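Local coordinates for sortase family protein (Streptococcus agalactiae, PDB 3O0P) that probably acts as a pilus-related class C sortase, a cysteine transpeptidase that joins pilin subunits covalently into the surface pili of group B Streptococcus, at residues Gly102-Ile107 against Leu167-Gly172; Thr114-His119 against Phe140-Ile145; Gly121-Glu126 against Pro183-Thr188. All coordinates share one frame; numbering follows the deposited sequence.

Overall arrangement
From the N terminus, two helices lead into the strands of the sortase domain. Residues Gly102-Ile107, after strand 97-99, open contact 1, which closes at Leu167-Gly172 ahead of strand 174-182. Inside that loop contact 2 is nested: strand 112-117 faces strand 139-143 across the interior. Contact 3 leaves from Gly121-Glu126 and returns at Pro183-Thr188, so it crosses both others along the chain. Contacts 1 and 2 are joined through Ser104 O with Thr114 OG1 (2.8 Å) and Pro106 O with Asn144 ND2 (3.0 Å). Contact 3 lies beyond the chain's centre from contact 1, their centres about 26 Å apart, and brings two surface loops together.

Contact 1. Residues Gly102-Ile107 against Leu167-Gly172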
ATOM      1  N   GLY A 102      -2.966   6.915   7.689  1.00 11.86           N
ATOM      2  CA  GLY A 102      -3.895   7.929   7.253  1.00 12.31           C
ATOM      3  C   GLY A 102      -4.739   7.530   6.058  1.00 10.88           C
ATOM      4  O   GLY A 102      -5.684   8.262   5.709  1.00 12.16           O
ATOM      5  N   THR A 103      -4.394   6.405   5.432  1.00  9.73           N
ATOM      6  CA  THR A 103      -5.174   5.829   4.345  1.00  9.91           C
ATOM      7  C   THR A 103      -5.813   4.523   4.820  1.00  9.58           C
ATOM      8  O   THR A 103      -5.434   3.949   5.852  1.00 10.50           O
ATOM      9  CB  THR A 103      -4.335   5.593   3.071  0.99 10.07           C
ATOM     10  OG1 THR A 103      -3.460   4.457   3.209  0.96  9.71           O
ATOM     11  CG2 THR A 103      -3.532   6.868   2.734  1.00 11.47           C
ATOM     12  N   SER A 104      -6.816   4.072   4.091  1.00  8.98           N
ATOM     13  CA  SER A 104      -7.537   2.881   4.497  1.00  9.27           C
ATOM     14  C   SER A 104      -6.576   1.702   4.592  1.00  8.97           C
ATOM     15  O   SER A 104      -5.648   1.571   3.785  1.00  9.50           O
ATOM     16  CB  SER A 104      -8.590   2.531   3.475  1.00  9.28           C
ATOM     17  OG  SER A 104      -9.432   3.622   3.159  0.94  9.72           O
ATOM     18  N   LEU A 105      -6.802   0.831   5.558  1.00  9.25           N
ATOM     19  CA  LEU A 105      -6.088  -0.438   5.608  1.00  8.77           C
ATOM     20  C   LEU A 105      -6.486  -1.262   4.405  1.00  8.46           C
ATOM     21  O   LEU A 105      -7.610  -1.133   3.898  1.00  9.60           O
ATOM     22  CB  LEU A 105      -6.479  -1.177   6.871  0.99  9.42           C
ATOM     23  CG  LEU A 105      -6.064  -0.498   8.182  1.00 10.30           C
ATOM     24  CD1 LEU A 105      -6.618  -1.264   9.349  1.00 11.61           C
ATOM     25  CD2 LEU A 105      -4.545  -0.387   8.305  0.87 11.75           C
ATOM     26  N   PRO A 106      -5.573  -2.117   3.911  1.00  8.77           N
ATOM     27  CA  PRO A 106      -5.759  -2.782   2.612  1.00  9.52           C
ATOM     28  C   PRO A 106      -6.652  -4.015   2.684  1.00  9.02           C
ATOM     29  O   PRO A 106      -6.206  -5.163   2.511  1.00  9.94           O
ATOM     30  CB  PRO A 106      -4.337  -3.132   2.196  1.00 10.22           C
ATOM     31  CG  PRO A 106      -3.633  -3.314   3.507  0.89  9.29           C
ATOM     32  CD  PRO A 106      -4.188  -2.232   4.399  1.00  9.60           C
ATOM     33  N   ILE A 107      -7.931  -3.759   2.920  1.00  8.60           N
ATOM     34  CA  ILE A 107      -8.921  -4.827   2.996  1.00  8.61           C
ATOM     35  C   ILE A 107     -10.080  -4.605   2.033  1.00  8.75           C
ATOM     36  O   ILE A 107     -11.008  -5.395   1.995  1.00 10.03           O
ATOM     37  CB  ILE A 107      -9.481  -4.980   4.436  1.00 10.07           C
ATOM     38  CG1 ILE A 107     -10.140  -3.696   4.953  1.00 12.17           C
ATOM     39  CG2 ILE A 107      -8.355  -5.373   5.379  0.86 11.51           C
ATOM     40  CD1 ILE A 107     -10.949  -3.905   6.242  1.00 13.57           C
ATOM     41  N   LEU A 167      -4.820  10.917  -2.843  1.00 13.86           N
ATOM     42  CA  LEU A 167      -4.679   9.782  -1.928  1.00 14.21           C
ATOM     43  C   LEU A 167      -5.856   9.629  -0.989  1.00 14.84           C
ATOM     44  O   LEU A 167      -5.894   8.670  -0.250  1.00 16.33           O
ATOM     45  CB  LEU A 167      -3.431   9.947  -1.070  1.00 15.35           C
ATOM     46  CG  LEU A 167      -2.146  10.068  -1.884  1.00 15.77           C
ATOM     47  CD1 LEU A 167      -0.971  10.219  -0.934  0.91 18.41           C
ATOM     48  CD2 LEU A 167      -1.921   8.860  -2.814  0.98 17.20           C
ATOM     49  N   LEU A 168      -6.814  10.549  -1.045  1.00 14.12           N
ATOM     50  CA  LEU A 168      -7.916  10.554  -0.096  1.00 13.85           C
ATOM     51  C   LEU A 168      -8.990   9.580  -0.528  1.00 13.36           C
ATOM     52  O   LEU A 168      -9.064   9.184  -1.705  1.00 13.30           O
ATOM     53  CB  LEU A 168      -8.503  11.969   0.008  1.00 14.79           C
ATOM     54  CG  LEU A 168      -7.504  13.088   0.323  0.92 15.32           C
ATOM     55  CD1 LEU A 168      -8.246  14.401   0.489  0.96 16.66           C
ATOM     56  CD2 LEU A 168      -6.641  12.773   1.544  1.00 17.41           C
ATOM     57  N   VAL A 169      -9.825   9.199   0.430  1.00 13.65           N
ATOM     58  CA  VAL A 169     -10.931   8.324   0.149  1.00 15.46           C
ATOM     59  C   VAL A 169     -11.887   9.005  -0.827  1.00 15.78           C
ATOM     60  O   VAL A 169     -12.218  10.178  -0.691  1.00 16.99           O
ATOM     61  CB  VAL A 169     -11.668   7.953   1.453  1.00 16.75           C
ATOM     62  CG1 VAL A 169     -13.027   7.285   1.157  1.00 19.08           C
ATOM     63  CG2 VAL A 169     -10.765   7.055   2.325  1.00 18.63           C
ATOM     64  N   VAL A 170     -12.302   8.251  -1.835  1.00 16.61           N
ATOM     65  CA  VAL A 170     -13.320   8.683  -2.771  1.00 17.82           C
ATOM     66  C   VAL A 170     -14.604   7.926  -2.460  1.00 17.24           C
ATOM     67  O   VAL A 170     -14.666   6.724  -2.624  1.00 16.88           O
ATOM     68  CB  VAL A 170     -12.912   8.389  -4.231  1.00 19.51           C
ATOM     69  CG1 VAL A 170     -14.001   8.851  -5.202  1.00 22.57           C
ATOM     70  CG2 VAL A 170     -11.582   9.052  -4.561  1.00 22.18           C
ATOM     71  N   PRO A 171     -15.642   8.645  -2.020  1.00 17.79           N
ATOM     72  CA  PRO A 171     -16.900   7.968  -1.687  1.00 17.72           C
ATOM     73  C   PRO A 171     -17.389   7.059  -2.812  1.00 16.91           C
ATOM     74  O   PRO A 171     -17.320   7.413  -3.988  1.00 18.35           O
ATOM     75  CB  PRO A 171     -17.875   9.135  -1.476  0.69 18.56           C
ATOM     76  CG  PRO A 171     -17.007  10.298  -1.086  0.56 18.50           C
ATOM     77  CD  PRO A 171     -15.722  10.104  -1.852  0.72 18.42           C
ATOM     78  N   GLY A 172     -17.877   5.887  -2.445  1.00 16.45           N
ATOM     79  CA  GLY A 172     -18.508   5.008  -3.402  1.00 16.84           C
ATOM     80  C   GLY A 172     -17.532   4.268  -4.288  1.00 13.76           C
ATOM     81  O   GLY A 172     -17.943   3.629  -5.258  1.00 15.08           O
TER
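Val169 lays its CG2 methyl against the hydroxyl of Ser104, CG2 to OG 3.8 Å, a van der Waals approach of a branched apolar group to a polar atom. The torsions explain the meeting: with CG1 anti to its own nitrogen (chi1 167°), Val169 sends CG2 out beside that nitrogen, and Ser104 OG likewise stands on the nitrogen side of its residue (chi1 -52°). The second touch is looser and runs the other way, from methyl to backbone: Thr103 CG2 stops 4.2 Å from Leu167 O. The nearest CA atoms, of Thr103 and Leu168, are 7.0 Å apart, and the buried surface is a modest 101 Å².

The polar ends are satisfied elsewhere. Ser104 OG is hydrogen-bonded to His113 N, and Thr103 OG1 to Leu100 O and Val115 N. His113 also joins the two sides, since its ND1 is hydrogen-bonded to Leu168 O while its backbone pairs with Ser104. The chemistry therefore implies that the loops meet directly through van der Waals touches, while among their polar partners His113 is bonded to both.

Contact 2. Residues Thr114-His119 against Phe140-Ile145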
ATOM      1  N   THR A 114      -6.687   2.579  -0.100  1.00  8.06           N
ATOM      2  CA  THR A 114      -5.455   2.203   0.579  1.00  8.35           C
ATOM      3  C   THR A 114      -4.277   2.660  -0.260  1.00  8.26           C
ATOM      4  O   THR A 114      -4.356   2.633  -1.489  1.00  9.05           O
ATOM      5  CB  THR A 114      -5.420   0.666   0.785  0.88  7.47           C
ATOM      6  OG1 THR A 114      -4.385   0.313   1.689  0.92  8.32           O
ATOM      7  CG2 THR A 114      -5.229  -0.106  -0.495  0.88  7.24           C
ATOM      8  N   VAL A 115      -3.184   3.060   0.391  1.00  8.70           N
ATOM      9  CA  VAL A 115      -1.982   3.480  -0.311  1.00  9.13           C
ATOM     10  C   VAL A 115      -0.797   2.654   0.182  1.00  8.75           C
ATOM     11  O   VAL A 115      -0.532   2.593   1.386  1.00  9.18           O
ATOM     12  CB  VAL A 115      -1.733   4.979  -0.117  0.96 10.15           C
ATOM     13  CG1 VAL A 115      -0.459   5.378  -0.846  1.00 11.78           C
ATOM     14  CG2 VAL A 115      -2.906   5.784  -0.617  1.00 11.22           C
ATOM     15  N   ILE A 116      -0.141   1.993  -0.762  1.00  9.55           N
ATOM     16  CA  ILE A 116       1.027   1.149  -0.511  1.00  9.42           C
ATOM     17  C   ILE A 116       2.218   1.821  -1.189  1.00  9.27           C
ATOM     18  O   ILE A 116       2.115   2.258  -2.331  1.00 10.18           O
ATOM     19  CB  ILE A 116       0.813  -0.256  -1.102  0.95  9.59           C
ATOM     20  CG1 ILE A 116      -0.474  -0.865  -0.550  1.00 11.05           C
ATOM     21  CG2 ILE A 116       1.995  -1.165  -0.830  0.95 10.17           C
ATOM     22  CD1 ILE A 116      -0.557  -0.940   0.981  1.00 13.22           C
ATOM     23  N   THR A 117       3.349   1.883  -0.492  1.00  9.49           N
ATOM     24  CA  THR A 117       4.465   2.655  -0.974  1.00 10.65           C
ATOM     25  C   THR A 117       5.778   1.879  -0.865  1.00  9.66           C
ATOM     26  O   THR A 117       5.965   1.067   0.036  1.00 10.67           O
ATOM     27  CB  THR A 117       4.516   4.026  -0.248  0.83 10.89           C
ATOM     28  OG1 THR A 117       5.451   4.887  -0.891  0.82 11.05           O
ATOM     29  CG2 THR A 117       4.882   3.907   1.233  1.00 12.90           C
ATOM     30  N   ALA A 118       6.690   2.131  -1.796  1.00 10.57           N
ATOM     31  CA  ALA A 118       8.037   1.592  -1.701  1.00 11.39           C
ATOM     32  C   ALA A 118       8.965   2.485  -2.497  1.00 12.27           C
ATOM     33  O   ALA A 118       8.551   3.210  -3.383  1.00 12.31           O
ATOM     34  CB  ALA A 118       8.097   0.144  -2.199  1.00 13.36           C
ATOM     35  N   HIS A 119      10.231   2.423  -2.145  1.00 13.22           N
ATOM     36  CA  HIS A 119      11.218   3.321  -2.715  1.00 14.16           C
ATOM     37  C   HIS A 119      11.532   2.989  -4.170  1.00 13.20           C
ATOM     38  O   HIS A 119      11.493   1.818  -4.580  1.00 14.09           O
ATOM     39  CB  HIS A 119      12.515   3.301  -1.879  1.00 17.38           C
ATOM     40  CG  HIS A 119      13.095   4.663  -1.653  0.79 17.37           C
ATOM     41  ND1 HIS A 119      13.570   5.443  -2.685  0.64 18.35           N
ATOM     42  CD2 HIS A 119      13.278   5.382  -0.523  0.71 18.79           C
ATOM     43  CE1 HIS A 119      14.028   6.584  -2.200  0.76 19.20           C
ATOM     44  NE2 HIS A 119      13.860   6.573  -0.890  0.57 19.20           N
ATOM     45  N   PHE A 140      -2.589  -5.096 -10.190  1.00 11.77           N
ATOM     46  CA  PHE A 140      -1.794  -5.427  -9.023  1.00 10.97           C
ATOM     47  C   PHE A 140      -2.694  -6.015  -7.977  1.00 10.01           C
ATOM     48  O   PHE A 140      -3.909  -5.862  -8.028  1.00 10.62           O
ATOM     49  CB  PHE A 140      -0.976  -4.241  -8.510  0.88 10.62           C
ATOM     50  CG  PHE A 140      -1.780  -3.027  -8.090  0.92  9.24           C
ATOM     51  CD1 PHE A 140      -2.205  -2.878  -6.782  1.00  9.63           C
ATOM     52  CD2 PHE A 140      -2.051  -2.004  -8.989  0.88  9.95           C
ATOM     53  CE1 PHE A 140      -2.888  -1.755  -6.385  0.88  9.63           C
ATOM     54  CE2 PHE A 140      -2.730  -0.869  -8.576  0.94 10.14           C
ATOM     55  CZ  PHE A 140      -3.143  -0.750  -7.273  0.91 10.13           C
ATOM     56  N   TYR A 141      -2.070  -6.720  -7.046  1.00 10.26           N
ATOM     57  CA  TYR A 141      -2.788  -7.560  -6.104  0.61 10.20           C
ATOM     58  C   TYR A 141      -2.264  -7.339  -4.692  1.00  9.94           C
ATOM     59  O   TYR A 141      -1.062  -7.256  -4.496  1.00 11.62           O
ATOM     60  CB  TYR A 141      -2.581  -9.030  -6.528  0.61 12.22           C
ATOM     61  CG  TYR A 141      -2.881  -9.247  -7.994  0.61 12.26           C
ATOM     62  CD1 TYR A 141      -4.146  -9.626  -8.407  0.61 13.11           C
ATOM     63  CD2 TYR A 141      -1.907  -9.036  -8.967  0.61 12.48           C
ATOM     64  CE1 TYR A 141      -4.440  -9.799  -9.744  0.61 13.52           C
ATOM     65  CE2 TYR A 141      -2.203  -9.197 -10.321  0.61 13.83           C
ATOM     66  CZ  TYR A 141      -3.468  -9.578 -10.692  0.61 13.69           C
ATOM     67  OH  TYR A 141      -3.772  -9.761 -12.019  0.61 15.95           O
ATOM     68  N   ILE A 142      -3.167  -7.292  -3.716  1.00  9.99           N
ATOM     69  CA  ILE A 142      -2.774  -7.217  -2.317  1.00  9.37           C
ATOM     70  C   ILE A 142      -3.342  -8.428  -1.604  1.00  8.97           C
ATOM     71  O   ILE A 142      -4.554  -8.665  -1.666  1.00 10.79           O
ATOM     72  CB  ILE A 142      -3.290  -5.922  -1.649  1.00 10.36           C
ATOM     73  CG1 ILE A 142      -2.651  -4.704  -2.311  1.00 11.79           C
ATOM     74  CG2 ILE A 142      -2.978  -5.924  -0.158  1.00 12.07           C
ATOM     75  CD1 ILE A 142      -3.333  -3.404  -1.980  0.95 13.12           C
ATOM     76  N   GLN A 143      -2.481  -9.197  -0.953  1.00  9.93           N
ATOM     77  CA  GLN A 143      -2.932 -10.285  -0.113  1.00 10.73           C
ATOM     78  C   GLN A 143      -2.868  -9.836   1.326  1.00  9.71           C
ATOM     79  O   GLN A 143      -1.856  -9.326   1.793  1.00 10.85           O
ATOM     80  CB  GLN A 143      -2.074 -11.523  -0.323  1.00 12.68           C
ATOM     81  CG  GLN A 143      -2.554 -12.698   0.482  0.96 14.65           C
ATOM     82  CD  GLN A 143      -1.702 -13.941   0.297  0.86 14.71           C
ATOM     83  OE1 GLN A 143      -0.835 -14.006  -0.585  0.66 15.10           O
ATOM     84  NE2 GLN A 143      -1.925 -14.932   1.155  0.83 17.29           N
ATOM     85  N   ASN A 144      -3.984  -9.988   2.028  1.00  9.03           N
ATOM     86  CA  ASN A 144      -4.029  -9.747   3.474  1.00  8.98           C
ATOM     87  C   ASN A 144      -4.330 -11.071   4.182  1.00  9.05           C
ATOM     88  O   ASN A 144      -4.314 -12.130   3.553  1.00  9.83           O
ATOM     89  CB  ASN A 144      -5.032  -8.641   3.816  1.00  9.23           C
ATOM     90  CG  ASN A 144      -6.446  -8.973   3.357  0.88  8.02           C
ATOM     91  OD1 ASN A 144      -6.913 -10.097   3.522  0.86  7.49           O
ATOM     92  ND2 ASN A 144      -7.118  -7.996   2.738  0.94  9.56           N
ATOM     93  N   ILE A 145      -4.568 -11.039   5.482  1.00  8.37           N
ATOM     94  CA  ILE A 145      -4.734 -12.273   6.227  1.00  9.73           C
ATOM     95  C   ILE A 145      -5.933 -13.068   5.758  1.00  9.86           C
ATOM     96  O   ILE A 145      -5.979 -14.268   6.009  1.00 12.00           O
ATOM     97  CB  ILE A 145      -4.858 -12.043   7.743  1.00 10.35           C
ATOM     98  CG1 ILE A 145      -5.888 -10.952   8.082  0.95 11.12           C
ATOM     99  CG2 ILE A 145      -3.494 -11.739   8.374  1.00 12.00           C
ATOM    100  CD1 ILE A 145      -6.269 -10.887   9.533  1.00 12.69           C
TER
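Ile142 pushes its terminal methyl into the angle between two side chains of the facing strand. CD1 lies 4.1 Å from Thr114 CG2 and equally 4.1 Å from Ile116 CG1, and the two directions, measured at CD1, diverge by about 72°, so the methyl is touched on two flanks. The approaches differ in kind. Thr114 and Ile142 point at one another, methyl end to methyl end, while Ile116 slants across the end of Ile142 and offers the methylene of its longer branch; its own CD1 stays farther off, 4.7 Å from Ile142 CD1.

Torsions account for this reach. Ile142 is extended beyond CG1 (chi2 165°), which carries CD1 to the full length of the side chain. Thr114 places OG1 opposite its backbone nitrogen (chi1 -167°), leaving CG2 in the crowded position between nitrogen and carbonyl carbon and directed at the isoleucine. The hydroxyl itself is hydrogen-bonded to Ser104 O, so a buried polar atom is satisfied on one branch while the other branch serves the apolar interior.

The backbones are too distant to pair: the nearest CA atoms, those of Ile116 and Ile142, are 9.4 Å apart. All three touching residues are buried, and their neighbours enlarge the apolar cluster, with Ile73 and Ile149 against Ile142, and Leu178 against Ile116. Strand 71-75 pairs with 139-143 to link the first and last strands of the sheet, and three strands lie between 112-117 and 139-143 whichever way round it is followed. The contact's centre lies about 3 Å from the chain's centre, and inward-facing side chains meeting between non-adjacent strands are what the closed sortase beta-barrel places in its core.

Contact 3. Residues Gly121-Glu126 against Pro183-Thr188; sequences GIPDKE and PIMVNT
The flat Gly121-Ile122 peptide is met by the sulfur of Met185 obliquely, beside its oxygen and on the CA side. SD stands 3.4 Å from Gly121 O and 3.7 Å from Gly121 CA, and the line from O to SD is tilted about 42° out of the peptide plane. The C-O···SD angle is near 101°, so the sulfur comes from the side of the carbonyl, not from beyond its end. The oxygen lies nearly on the extension of the CG-SD bond (CG-SD···O about 163°), a direction consistent with a weak S···O attraction, although the separation is no shorter than ordinary contact.

The methyl continues past the oxygen. Met185 CE is 3.8 Å from Gly121 O and 4.2 Å from Pro123 CG, where it meets the outer corner of the pyrrolidine ring in an apolar touch. The methionine gets there by folding, being bent at both chi2 and chi3, which curls the thioether back alongside the glycine. Gly121 has no side chain to stand between its backbone and the sulfur, and the closest CA pair, Gly121 with Met185, is 5.1 Å apart.

Each loop is shaped by its own turn. Ile122 to Lys125 form a type II beta turn with Pro123 and Asp124 at its centre. On the other side, Pro183, preceded by a cis peptide, accepts at O from both Val186 N and Asn187 N. The touch is at the surface, and Gly121 and Met185 also meet a crystal neighbour, so the exact pose may owe something to the lattice. In the fold, it bridges the long loop between strands 112-117 and 139-143 and the short loop joining strands 174-182 and 189-198, which corresponds to the β7/β8 loop of sortases.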
ATOM      1  N   GLY A 121      14.421   4.668  -5.450  1.00 16.56           N
ATOM      2  CA  GLY A 121      15.779   5.188  -5.583  1.00 19.54           C
ATOM      3  C   GLY A 121      16.771   4.657  -4.568  1.00 19.80           C
ATOM      4  O   GLY A 121      17.706   5.367  -4.192  1.00 22.00           O
ATOM      5  N   ILE A 122      16.586   3.418  -4.127  1.00 21.92           N
ATOM      6  CA  ILE A 122      17.595   2.760  -3.293  1.00 23.48           C
ATOM      7  C   ILE A 122      18.465   1.913  -4.214  1.00 23.94           C
ATOM      8  O   ILE A 122      17.983   0.961  -4.819  1.00 23.95           O
ATOM      9  CB  ILE A 122      16.976   1.860  -2.181  1.00 25.08           C
ATOM     10  CG1 ILE A 122      16.128   2.701  -1.222  0.78 26.43           C
ATOM     11  CG2 ILE A 122      18.090   1.142  -1.402  0.84 27.98           C
ATOM     12  CD1 ILE A 122      15.467   1.919  -0.102  0.74 28.31           C
ATOM     13  N   PRO A 123      19.757   2.256  -4.331  1.00 26.74           N
ATOM     14  CA  PRO A 123      20.622   1.476  -5.214  1.00 28.53           C
ATOM     15  C   PRO A 123      20.599   0.011  -4.799  1.00 27.06           C
ATOM     16  O   PRO A 123      20.569  -0.282  -3.600  1.00 27.57           O
ATOM     17  CB  PRO A 123      22.016   2.090  -4.979  1.00 30.77           C
ATOM     18  CG  PRO A 123      21.750   3.466  -4.470  0.36 30.58           C
ATOM     19  CD  PRO A 123      20.476   3.361  -3.674  1.00 29.39           C
ATOM     20  N   ASP A 124      20.562  -0.892  -5.767  1.00 27.68           N
ATOM     21  CA  ASP A 124      20.700  -2.323  -5.493  1.00 27.34           C
ATOM     22  C   ASP A 124      19.450  -3.007  -4.902  1.00 26.23           C
ATOM     23  O   ASP A 124      19.479  -4.194  -4.602  1.00 27.11           O
ATOM     24  CB  ASP A 124      21.917  -2.569  -4.586  0.88 28.87           C
ATOM     25  CG  ASP A 124      23.134  -1.780  -5.023  0.59 26.22           C
ATOM     26  OD1 ASP A 124      23.531  -1.886  -6.204  0.38 25.93           O
ATOM     27  OD2 ASP A 124      23.689  -1.046  -4.184  0.59 25.86           O
ATOM     28  N   LYS A 125      18.349  -2.275  -4.750  1.00 25.84           N
ATOM     29  CA  LYS A 125      17.080  -2.885  -4.335  1.00 25.99           C
ATOM     30  C   LYS A 125      15.995  -2.447  -5.311  1.00 22.38           C
ATOM     31  O   LYS A 125      15.768  -1.260  -5.462  1.00 22.63           O
ATOM     32  CB  LYS A 125      16.719  -2.438  -2.921  1.00 27.77           C
ATOM     33  N   GLU A 126      15.348  -3.395  -5.980  1.00 21.79           N
ATOM     34  CA  GLU A 126      14.404  -3.069  -7.050  1.00 21.63           C
ATOM     35  C   GLU A 126      13.183  -2.342  -6.494  1.00 17.99           C
ATOM     36  O   GLU A 126      12.886  -1.246  -6.928  1.00 17.85           O
ATOM     37  CB  GLU A 126      13.958  -4.322  -7.818  1.00 26.19           C
ATOM     38  CG  GLU A 126      12.594  -4.193  -8.490  0.22 28.27           C
ATOM     39  CD  GLU A 126      12.664  -3.893  -9.977  0.69 26.55           C
ATOM     40  OE1 GLU A 126      13.706  -3.391 -10.439  0.26 26.38           O
ATOM     41  OE2 GLU A 126      11.647  -4.156 -10.672  0.69 26.64           O
ATOM     42  N   PRO A 183      11.512  12.237 -10.003  1.00 16.97           N
ATOM     43  CA  PRO A 183      12.285  11.343 -10.863  1.00 18.33           C
ATOM     44  C   PRO A 183      13.222  10.494 -10.028  1.00 17.97           C
ATOM     45  O   PRO A 183      13.549  10.845  -8.880  1.00 17.94           O
ATOM     46  CB  PRO A 183      13.111  12.305 -11.745  0.83 19.32           C
ATOM     47  CG  PRO A 183      12.449  13.635 -11.619  0.81 19.25           C
ATOM     48  CD  PRO A 183      11.819  13.654 -10.258  1.00 18.91           C
ATOM     49  N   ILE A 184      13.655   9.382 -10.598  1.00 18.82           N
ATOM     50  CA  ILE A 184      14.526   8.464  -9.879  1.00 20.42           C
ATOM     51  C   ILE A 184      15.782   9.205  -9.419  1.00 18.87           C
ATOM     52  O   ILE A 184      16.431   9.886 -10.209  1.00 19.74           O
ATOM     53  CB  ILE A 184      14.931   7.279 -10.771  0.81 23.09           C
ATOM     54  CG1 ILE A 184      13.687   6.543 -11.255  0.80 26.05           C
ATOM     55  CG2 ILE A 184      15.857   6.324 -10.019  0.84 25.38           C
ATOM     56  CD1 ILE A 184      12.848   6.018 -10.145  1.00 28.65           C
ATOM     57  N   MET A 185      16.097   9.059  -8.129  1.00 19.96           N
ATOM     58  CA  MET A 185      17.268   9.668  -7.474  1.00 21.44           C
ATOM     59  C   MET A 185      17.158  11.173  -7.264  1.00 21.17           C
ATOM     60  O   MET A 185      18.058  11.778  -6.691  1.00 23.38           O
ATOM     61  CB  MET A 185      18.564   9.385  -8.244  1.00 23.49           C
ATOM     62  CG  MET A 185      18.836   7.927  -8.540  1.00 23.16           C
ATOM     63  SD  MET A 185      18.696   6.812  -7.117  1.00 19.19           S
ATOM     64  CE  MET A 185      20.343   6.962  -6.415  1.00 25.35           C
ATOM     65  N   VAL A 186      16.084  11.780  -7.749  1.00 20.80           N
ATOM     66  CA  VAL A 186      15.921  13.231  -7.667  1.00 20.64           C
ATOM     67  C   VAL A 186      14.821  13.543  -6.644  1.00 18.85           C
ATOM     68  O   VAL A 186      14.998  14.362  -5.745  1.00 19.61           O
ATOM     69  CB  VAL A 186      15.588  13.837  -9.056  1.00 21.86           C
ATOM     70  CG1 VAL A 186      15.293  15.340  -8.936  1.00 24.60           C
ATOM     71  CG2 VAL A 186      16.734  13.582 -10.039  0.82 24.67           C
ATOM     72  N   ASN A 187      13.672  12.890  -6.785  1.00 18.28           N
ATOM     73  CA  ASN A 187      12.699  12.803  -5.697  1.00 17.47           C
ATOM     74  C   ASN A 187      12.049  14.122  -5.320  1.00 15.93           C
ATOM     75  O   ASN A 187      11.647  14.330  -4.179  1.00 16.58           O
ATOM     76  CB  ASN A 187      13.355  12.168  -4.468  0.93 18.21           C
ATOM     77  CG  ASN A 187      13.857  10.766  -4.745  1.00 18.02           C
ATOM     78  OD1 ASN A 187      13.335  10.070  -5.608  1.00 17.92           O
ATOM     79  ND2 ASN A 187      14.886  10.350  -4.017  0.71 21.08           N
ATOM     80  N   THR A 188      11.867  14.991  -6.296  1.00 16.49           N
ATOM     81  CA  THR A 188      11.134  16.234  -6.055  1.00 16.87           C
ATOM     82  C   THR A 188       9.618  16.016  -6.060  1.00 15.20           C
ATOM     83  O   THR A 188       8.851  16.851  -5.550  1.00 16.56           O
ATOM     84  CB  THR A 188      11.466  17.263  -7.127  0.84 17.76           C
ATOM     85  OG1 THR A 188      11.329  16.637  -8.405  0.97 17.63           O
ATOM     86  CG2 THR A 188      12.900  17.804  -6.948  0.99 20.48           C
TER